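Local coordinates for protein bvu-3222 (Bacteroides vulgatus ATCC 8482, PDB 3FYF), which is of unknown function but belongs to the DUF4251 family and is probably a periplasmic protein made with a signal peptide, at residues G46-E51 with V119-G124; V134-T139 with A145-N150. All blocks are in the same frame, centred on the assembly; numbering follows the deposited sequence. Where two conformers were deposited one is given.

Both contacts belong to one curled antiparallel sheet. Contact 1 is a meeting of side chains across its interior. Contact 2 is a pairing of neighbouring strands in its wall. Their centres are about 7 Å apart. Segment 119-124 lies beside segment 134-139, with Tyr-123 O 2.7 Å from Val-134 N and Tyr-121 O 2.8 Å from Ile-136 N, both probable hydrogen bonds. Inside the curl the two contacts share a core: Ile-136 touches Phe-48, and Leu-50 CD1 comes within 3.4 Å of Ala-145 O. Strands 48-52 and 144-151 are both paired with strand 158-166.

Contact 1 (G46-E51 with V119-G124); sequences GSFVLE and VYYNYG
Phe-48 and Tyr-121 meet in an offset edge-to-face stack. The edge of the Phe-48 ring is turned toward the face of Tyr-121. The planes stand at 88° and the centroids are 5.2 Å apart. The two side chains come from opposite directions. CZ of Phe-48 leads, 3.5 Å from Tyr-121 CE1. Its neighbour CE2 lies 3.6 Å from Tyr-121 OH, which sits at the Phe-48 edge and in the plane of that ring.

Tyr-123 adds a looser contact from the same strand. Its CE1 is at the edge of the Phe-48 ring, near the ring plane, 4.2 Å from Phe-48 CZ. That same CE1 also lies in the plane of the Tyr-121 ring, at its edge. Tyr-121 has CG opposite its backbone N (chi1 -168°), whereas Tyr-123 has CG between N and the carbonyl carbon (chi1 63°). Being two apart on the strand, both point to the same side of it; the torsions place their rings differently beside Phe-48.

Gly-46 lies beside the tyrosine hydroxyl, with CA 4.4 Å from Tyr-121 OH. It ends helix 27-44 in a Schellman motif, and its positive phi turns the chain toward strand 48-52. Leu-43 of that helix touches both Phe-48 and Tyr-121. Val-74 of strand 71-75 touches Phe-48 and Tyr-123. The contact thus packs strand 48-52 and the end of helix 27-44 against strand 119-126, which is not paired with 48-52 in the sheet.

The near-perpendicular rings should bring weakly positive edge hydrogens of Phe-48 toward the electron-rich face of Tyr-121. The offset puts Phe-48 CZ and CE2 by the CE1 and hydroxyl end of the tyrosine, not over its ring centre. The pi attraction is probably weak, and van der Waals contact does much of the work.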
# COMPACT_ATOMS: atom_id res chain seq x y z
N GLY B 46 -16.31 -17.27 7.72
CA GLY B 46 -15.79 -17.70 6.42
C GLY B 46 -16.51 -17.09 5.24
O GLY B 46 -16.64 -17.72 4.18
N SER B 47 -16.99 -15.86 5.42
CA SER B 47 -17.76 -15.16 4.40
C SER B 47 -17.21 -13.74 4.28
O SER B 47 -17.67 -12.82 4.96
CB SER B 47 -19.25 -15.16 4.76
OG SER B 47 -20.05 -14.66 3.70
N PHE B 48 -16.22 -13.58 3.41
CA PHE B 48 -15.50 -12.31 3.28
C PHE B 48 -14.90 -12.07 1.91
O PHE B 48 -14.75 -12.99 1.09
CB PHE B 48 -14.39 -12.19 4.34
CG PHE B 48 -13.31 -13.23 4.22
CD1 PHE B 48 -12.21 -13.04 3.38
CD2 PHE B 48 -13.37 -14.40 4.97
CE1 PHE B 48 -11.22 -14.00 3.27
CE2 PHE B 48 -12.38 -15.36 4.88
CZ PHE B 48 -11.30 -15.16 4.02
N VAL B 49 -14.53 -10.82 1.67
CA VAL B 49 -13.79 -10.44 0.47
C VAL B 49 -12.76 -9.38 0.84
O VAL B 49 -13.03 -8.49 1.66
CB VAL B 49 -14.77 -10.00 -0.68
CG1 VAL B 49 -15.97 -9.34 -0.10
CG2 VAL B 49 -14.12 -9.11 -1.74
N LEU B 50 -11.56 -9.51 0.30
CA LEU B 50 -10.60 -8.41 0.36
C LEU B 50 -10.65 -7.64 -0.94
O LEU B 50 -10.31 -8.17 -2.00
CB LEU B 50 -9.17 -8.88 0.67
CG LEU B 50 -8.26 -7.65 0.86
CD1 LEU B 50 -7.55 -7.70 2.17
CD2 LEU B 50 -7.29 -7.38 -0.30
N GLU B 51 -11.08 -6.39 -0.84
CA GLU B 51 -11.18 -5.49 -1.98
C GLU B 51 -9.84 -4.77 -2.17
O GLU B 51 -9.50 -3.88 -1.38
CB GLU B 51 -12.30 -4.47 -1.71
CG GLU B 51 -13.68 -5.10 -1.46
CD GLU B 51 -14.75 -4.07 -1.11
OE1 GLU B 51 -15.94 -4.37 -1.30
OE2 GLU B 51 -14.39 -2.97 -0.64
N VAL B 119 -4.67 -9.94 13.09
CA VAL B 119 -5.15 -11.30 12.80
C VAL B 119 -4.40 -11.93 11.63
O VAL B 119 -4.22 -11.30 10.59
CB VAL B 119 -6.67 -11.31 12.55
CG1 VAL B 119 -7.18 -12.73 12.22
CG2 VAL B 119 -7.38 -10.75 13.74
N TYR B 120 -3.98 -13.17 11.81
CA TYR B 120 -3.24 -13.91 10.81
C TYR B 120 -4.10 -15.08 10.34
O TYR B 120 -4.27 -16.07 11.05
CB TYR B 120 -1.88 -14.35 11.38
CG TYR B 120 -1.02 -13.16 11.76
CD1 TYR B 120 -0.07 -12.65 10.88
CD2 TYR B 120 -1.18 -12.52 12.99
CE1 TYR B 120 0.71 -11.54 11.22
CE2 TYR B 120 -0.41 -11.40 13.33
CZ TYR B 120 0.53 -10.93 12.45
OH TYR B 120 1.29 -9.83 12.79
N TYR B 121 -4.67 -14.92 9.15
CA TYR B 121 -5.62 -15.87 8.58
C TYR B 121 -5.00 -16.55 7.36
O TYR B 121 -4.73 -15.90 6.34
CB TYR B 121 -6.90 -15.12 8.18
CG TYR B 121 -8.09 -15.97 7.83
CD1 TYR B 121 -8.31 -16.40 6.52
CD2 TYR B 121 -9.03 -16.32 8.80
CE1 TYR B 121 -9.42 -17.17 6.19
CE2 TYR B 121 -10.15 -17.09 8.47
CZ TYR B 121 -10.33 -17.51 7.17
OH TYR B 121 -11.43 -18.27 6.83
N ASN B 122 -4.76 -17.86 7.48
CA ASN B 122 -4.10 -18.64 6.43
C ASN B 122 -5.02 -19.74 5.90
O ASN B 122 -5.82 -20.29 6.66
CB ASN B 122 -2.80 -19.27 6.96
CG ASN B 122 -1.70 -18.25 7.26
OD1 ASN B 122 -0.67 -18.60 7.83
ND2 ASN B 122 -1.90 -17.01 6.88
N TYR B 123 -4.91 -20.05 4.61
CA TYR B 123 -5.68 -21.12 3.97
C TYR B 123 -5.16 -21.51 2.58
O TYR B 123 -4.34 -20.80 1.98
CB TYR B 123 -7.18 -20.77 3.89
CG TYR B 123 -7.52 -19.55 3.05
CD1 TYR B 123 -7.48 -18.28 3.60
CD2 TYR B 123 -7.91 -19.68 1.71
CE1 TYR B 123 -7.80 -17.15 2.85
CE2 TYR B 123 -8.23 -18.56 0.96
CZ TYR B 123 -8.17 -17.30 1.53
OH TYR B 123 -8.49 -16.18 0.79
N GLY B 124 -5.65 -22.64 2.08
CA GLY B 124 -5.34 -23.10 0.73
C GLY B 124 -6.56 -23.05 -0.17
O GLY B 124 -7.70 -23.07 0.31

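Contact 2 (V134-T139 with A145-N150); sequences VSIVLT and ASVTIN
Ser-135 and Thr-148 exchange two backbone hydrogen bonds. Thr-148 N gives a nearly straight one to Ser-135 O at 2.7 Å, with an N-H...O angle of 169°. Ser-135 N returns one to Thr-148 O at 2.9 Å. Val-137 and Ser-146 repeat the exchange: Val-137 N to Ser-146 O and Ser-146 N to Val-137 O are both 2.9 Å. A water donates to Ser-135 O at 3.0 Å and also hydrogen-bonds Thr-148 OG1, so that carbonyl receives two bonds. Thr-148 OG1 has a further partner in Thr-159 OG1, and Ser-146 OG bonds to Asn-161 OD1.

The strands form an antiparallel beta hairpin; the axes of segments 134-138 and 145-150 approach to 4.6 Å. Strand 119-126 flanks it on the side of 134-139, and strand 158-166 on the side of 145-150. Hydrogen-bonded pairs alternate with non-hydrogen-bonded ones. Ser-135, Val-137, Ser-146 and Thr-148 share one face, where Gly-60 of the second subunit packs on Val-137 and Ser-146.

The other face carries Val-134, Ile-136, Leu-138, Ala-145 and Val-147. CG1 of Val-147, opposite its backbone N (chi1 -176°), meets Val-134 CG1 at 3.5 Å. CG2, the other branch, lies 3.7 Å from Ile-136 CG1, and these two side chains run alongside, pointing the same way. The small Ala-145 CB sits 4.2 Å from Leu-138 CD1. Leu-50 of strand 48-52 packs against Ala-145 and Val-147.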
# COMPACT_ATOMS: atom_id res chain seq x y z
N VAL B 134 -2.80 -18.98 0.62
CA VAL B 134 -3.15 -17.59 0.82
C VAL B 134 -2.82 -17.22 2.26
O VAL B 134 -3.09 -18.00 3.19
CB VAL B 134 -4.66 -17.36 0.57
CG1 VAL B 134 -5.03 -15.91 0.74
CG2 VAL B 134 -5.07 -17.84 -0.83
N SER B 135 -2.23 -16.04 2.44
CA SER B 135 -1.90 -15.54 3.77
C SER B 135 -2.41 -14.11 3.94
O SER B 135 -1.95 -13.20 3.24
CB SER B 135 -0.39 -15.64 4.01
OG SER B 135 -0.08 -15.45 5.38
N ILE B 136 -3.36 -13.93 4.85
CA ILE B 136 -3.95 -12.63 5.13
C ILE B 136 -3.46 -12.12 6.48
O ILE B 136 -3.47 -12.85 7.47
CB ILE B 136 -5.52 -12.67 5.12
CG1 ILE B 136 -6.06 -13.11 3.76
CG2 ILE B 136 -6.11 -11.31 5.52
CD1 ILE B 136 -7.56 -13.43 3.73
N VAL B 137 -3.01 -10.87 6.51
CA VAL B 137 -2.73 -10.20 7.77
C VAL B 137 -3.71 -9.04 7.85
O VAL B 137 -3.71 -8.18 6.97
CB VAL B 137 -1.28 -9.67 7.82
CG1 VAL B 137 -1.03 -8.97 9.14
CG2 VAL B 137 -0.26 -10.83 7.60
N LEU B 138 -4.55 -9.03 8.88
CA LEU B 138 -5.49 -7.93 9.15
C LEU B 138 -4.94 -7.04 10.27
O LEU B 138 -4.64 -7.53 11.36
CB LEU B 138 -6.87 -8.49 9.52
CG LEU B 138 -7.96 -7.61 10.17
CD1 LEU B 138 -8.50 -6.59 9.19
CD2 LEU B 138 -9.09 -8.49 10.68
N THR B 139 -4.82 -5.75 10.00
CA THR B 139 -4.34 -4.78 10.99
C THR B 139 -5.40 -4.56 12.08
O THR B 139 -6.54 -4.23 11.78
CB THR B 139 -3.96 -3.44 10.31
OG1 THR B 139 -3.05 -3.69 9.22
CG2 THR B 139 -3.31 -2.49 11.29
N ALA B 145 -6.11 -4.74 5.32
CA ALA B 145 -5.49 -6.06 5.31
C ALA B 145 -4.65 -6.30 4.07
O ALA B 145 -4.90 -5.71 3.02
CB ALA B 145 -6.55 -7.15 5.47
N SER B 146 -3.65 -7.16 4.23
CA SER B 146 -2.73 -7.56 3.18
C SER B 146 -2.86 -9.06 2.90
O SER B 146 -2.83 -9.87 3.83
CB SER B 146 -1.30 -7.27 3.64
OG SER B 146 -0.43 -7.27 2.53
N VAL B 147 -3.00 -9.42 1.63
CA VAL B 147 -3.18 -10.82 1.23
C VAL B 147 -2.02 -11.25 0.35
O VAL B 147 -1.87 -10.72 -0.74
CB VAL B 147 -4.47 -11.01 0.40
CG1 VAL B 147 -4.69 -12.47 0.09
CG2 VAL B 147 -5.66 -10.49 1.13
N THR B 148 -1.22 -12.21 0.80
CA THR B 148 -0.12 -12.72 -0.02
C THR B 148 -0.50 -14.09 -0.61
O THR B 148 -0.92 -15.00 0.11
CB THR B 148 1.22 -12.78 0.77
OG1 THR B 148 1.53 -11.48 1.29
CG2 THR B 148 2.37 -13.22 -0.11
N ILE B 149 -0.34 -14.22 -1.93
CA ILE B 149 -0.72 -15.41 -2.67
C ILE B 149 0.52 -16.16 -3.22
O ILE B 149 1.37 -15.57 -3.89
CB ILE B 149 -1.70 -15.06 -3.82
CG1 ILE B 149 -2.98 -14.43 -3.24
CG2 ILE B 149 -2.05 -16.29 -4.65
CD1 ILE B 149 -3.55 -13.31 -4.09
N ASN B 150 0.59 -17.45 -2.92
CA ASN B 150 1.64 -18.34 -3.40
C ASN B 150 1.05 -19.44 -4.33
O ASN B 150 0.53 -20.44 -3.84
CB ASN B 150 2.36 -18.95 -2.19
CG ASN B 150 3.48 -19.91 -2.56
OD1 ASN B 150 3.65 -20.31 -3.72
ND2 ASN B 150 4.27 -20.29 -1.56
O HOH W 1 -0.11 -10.85 3.64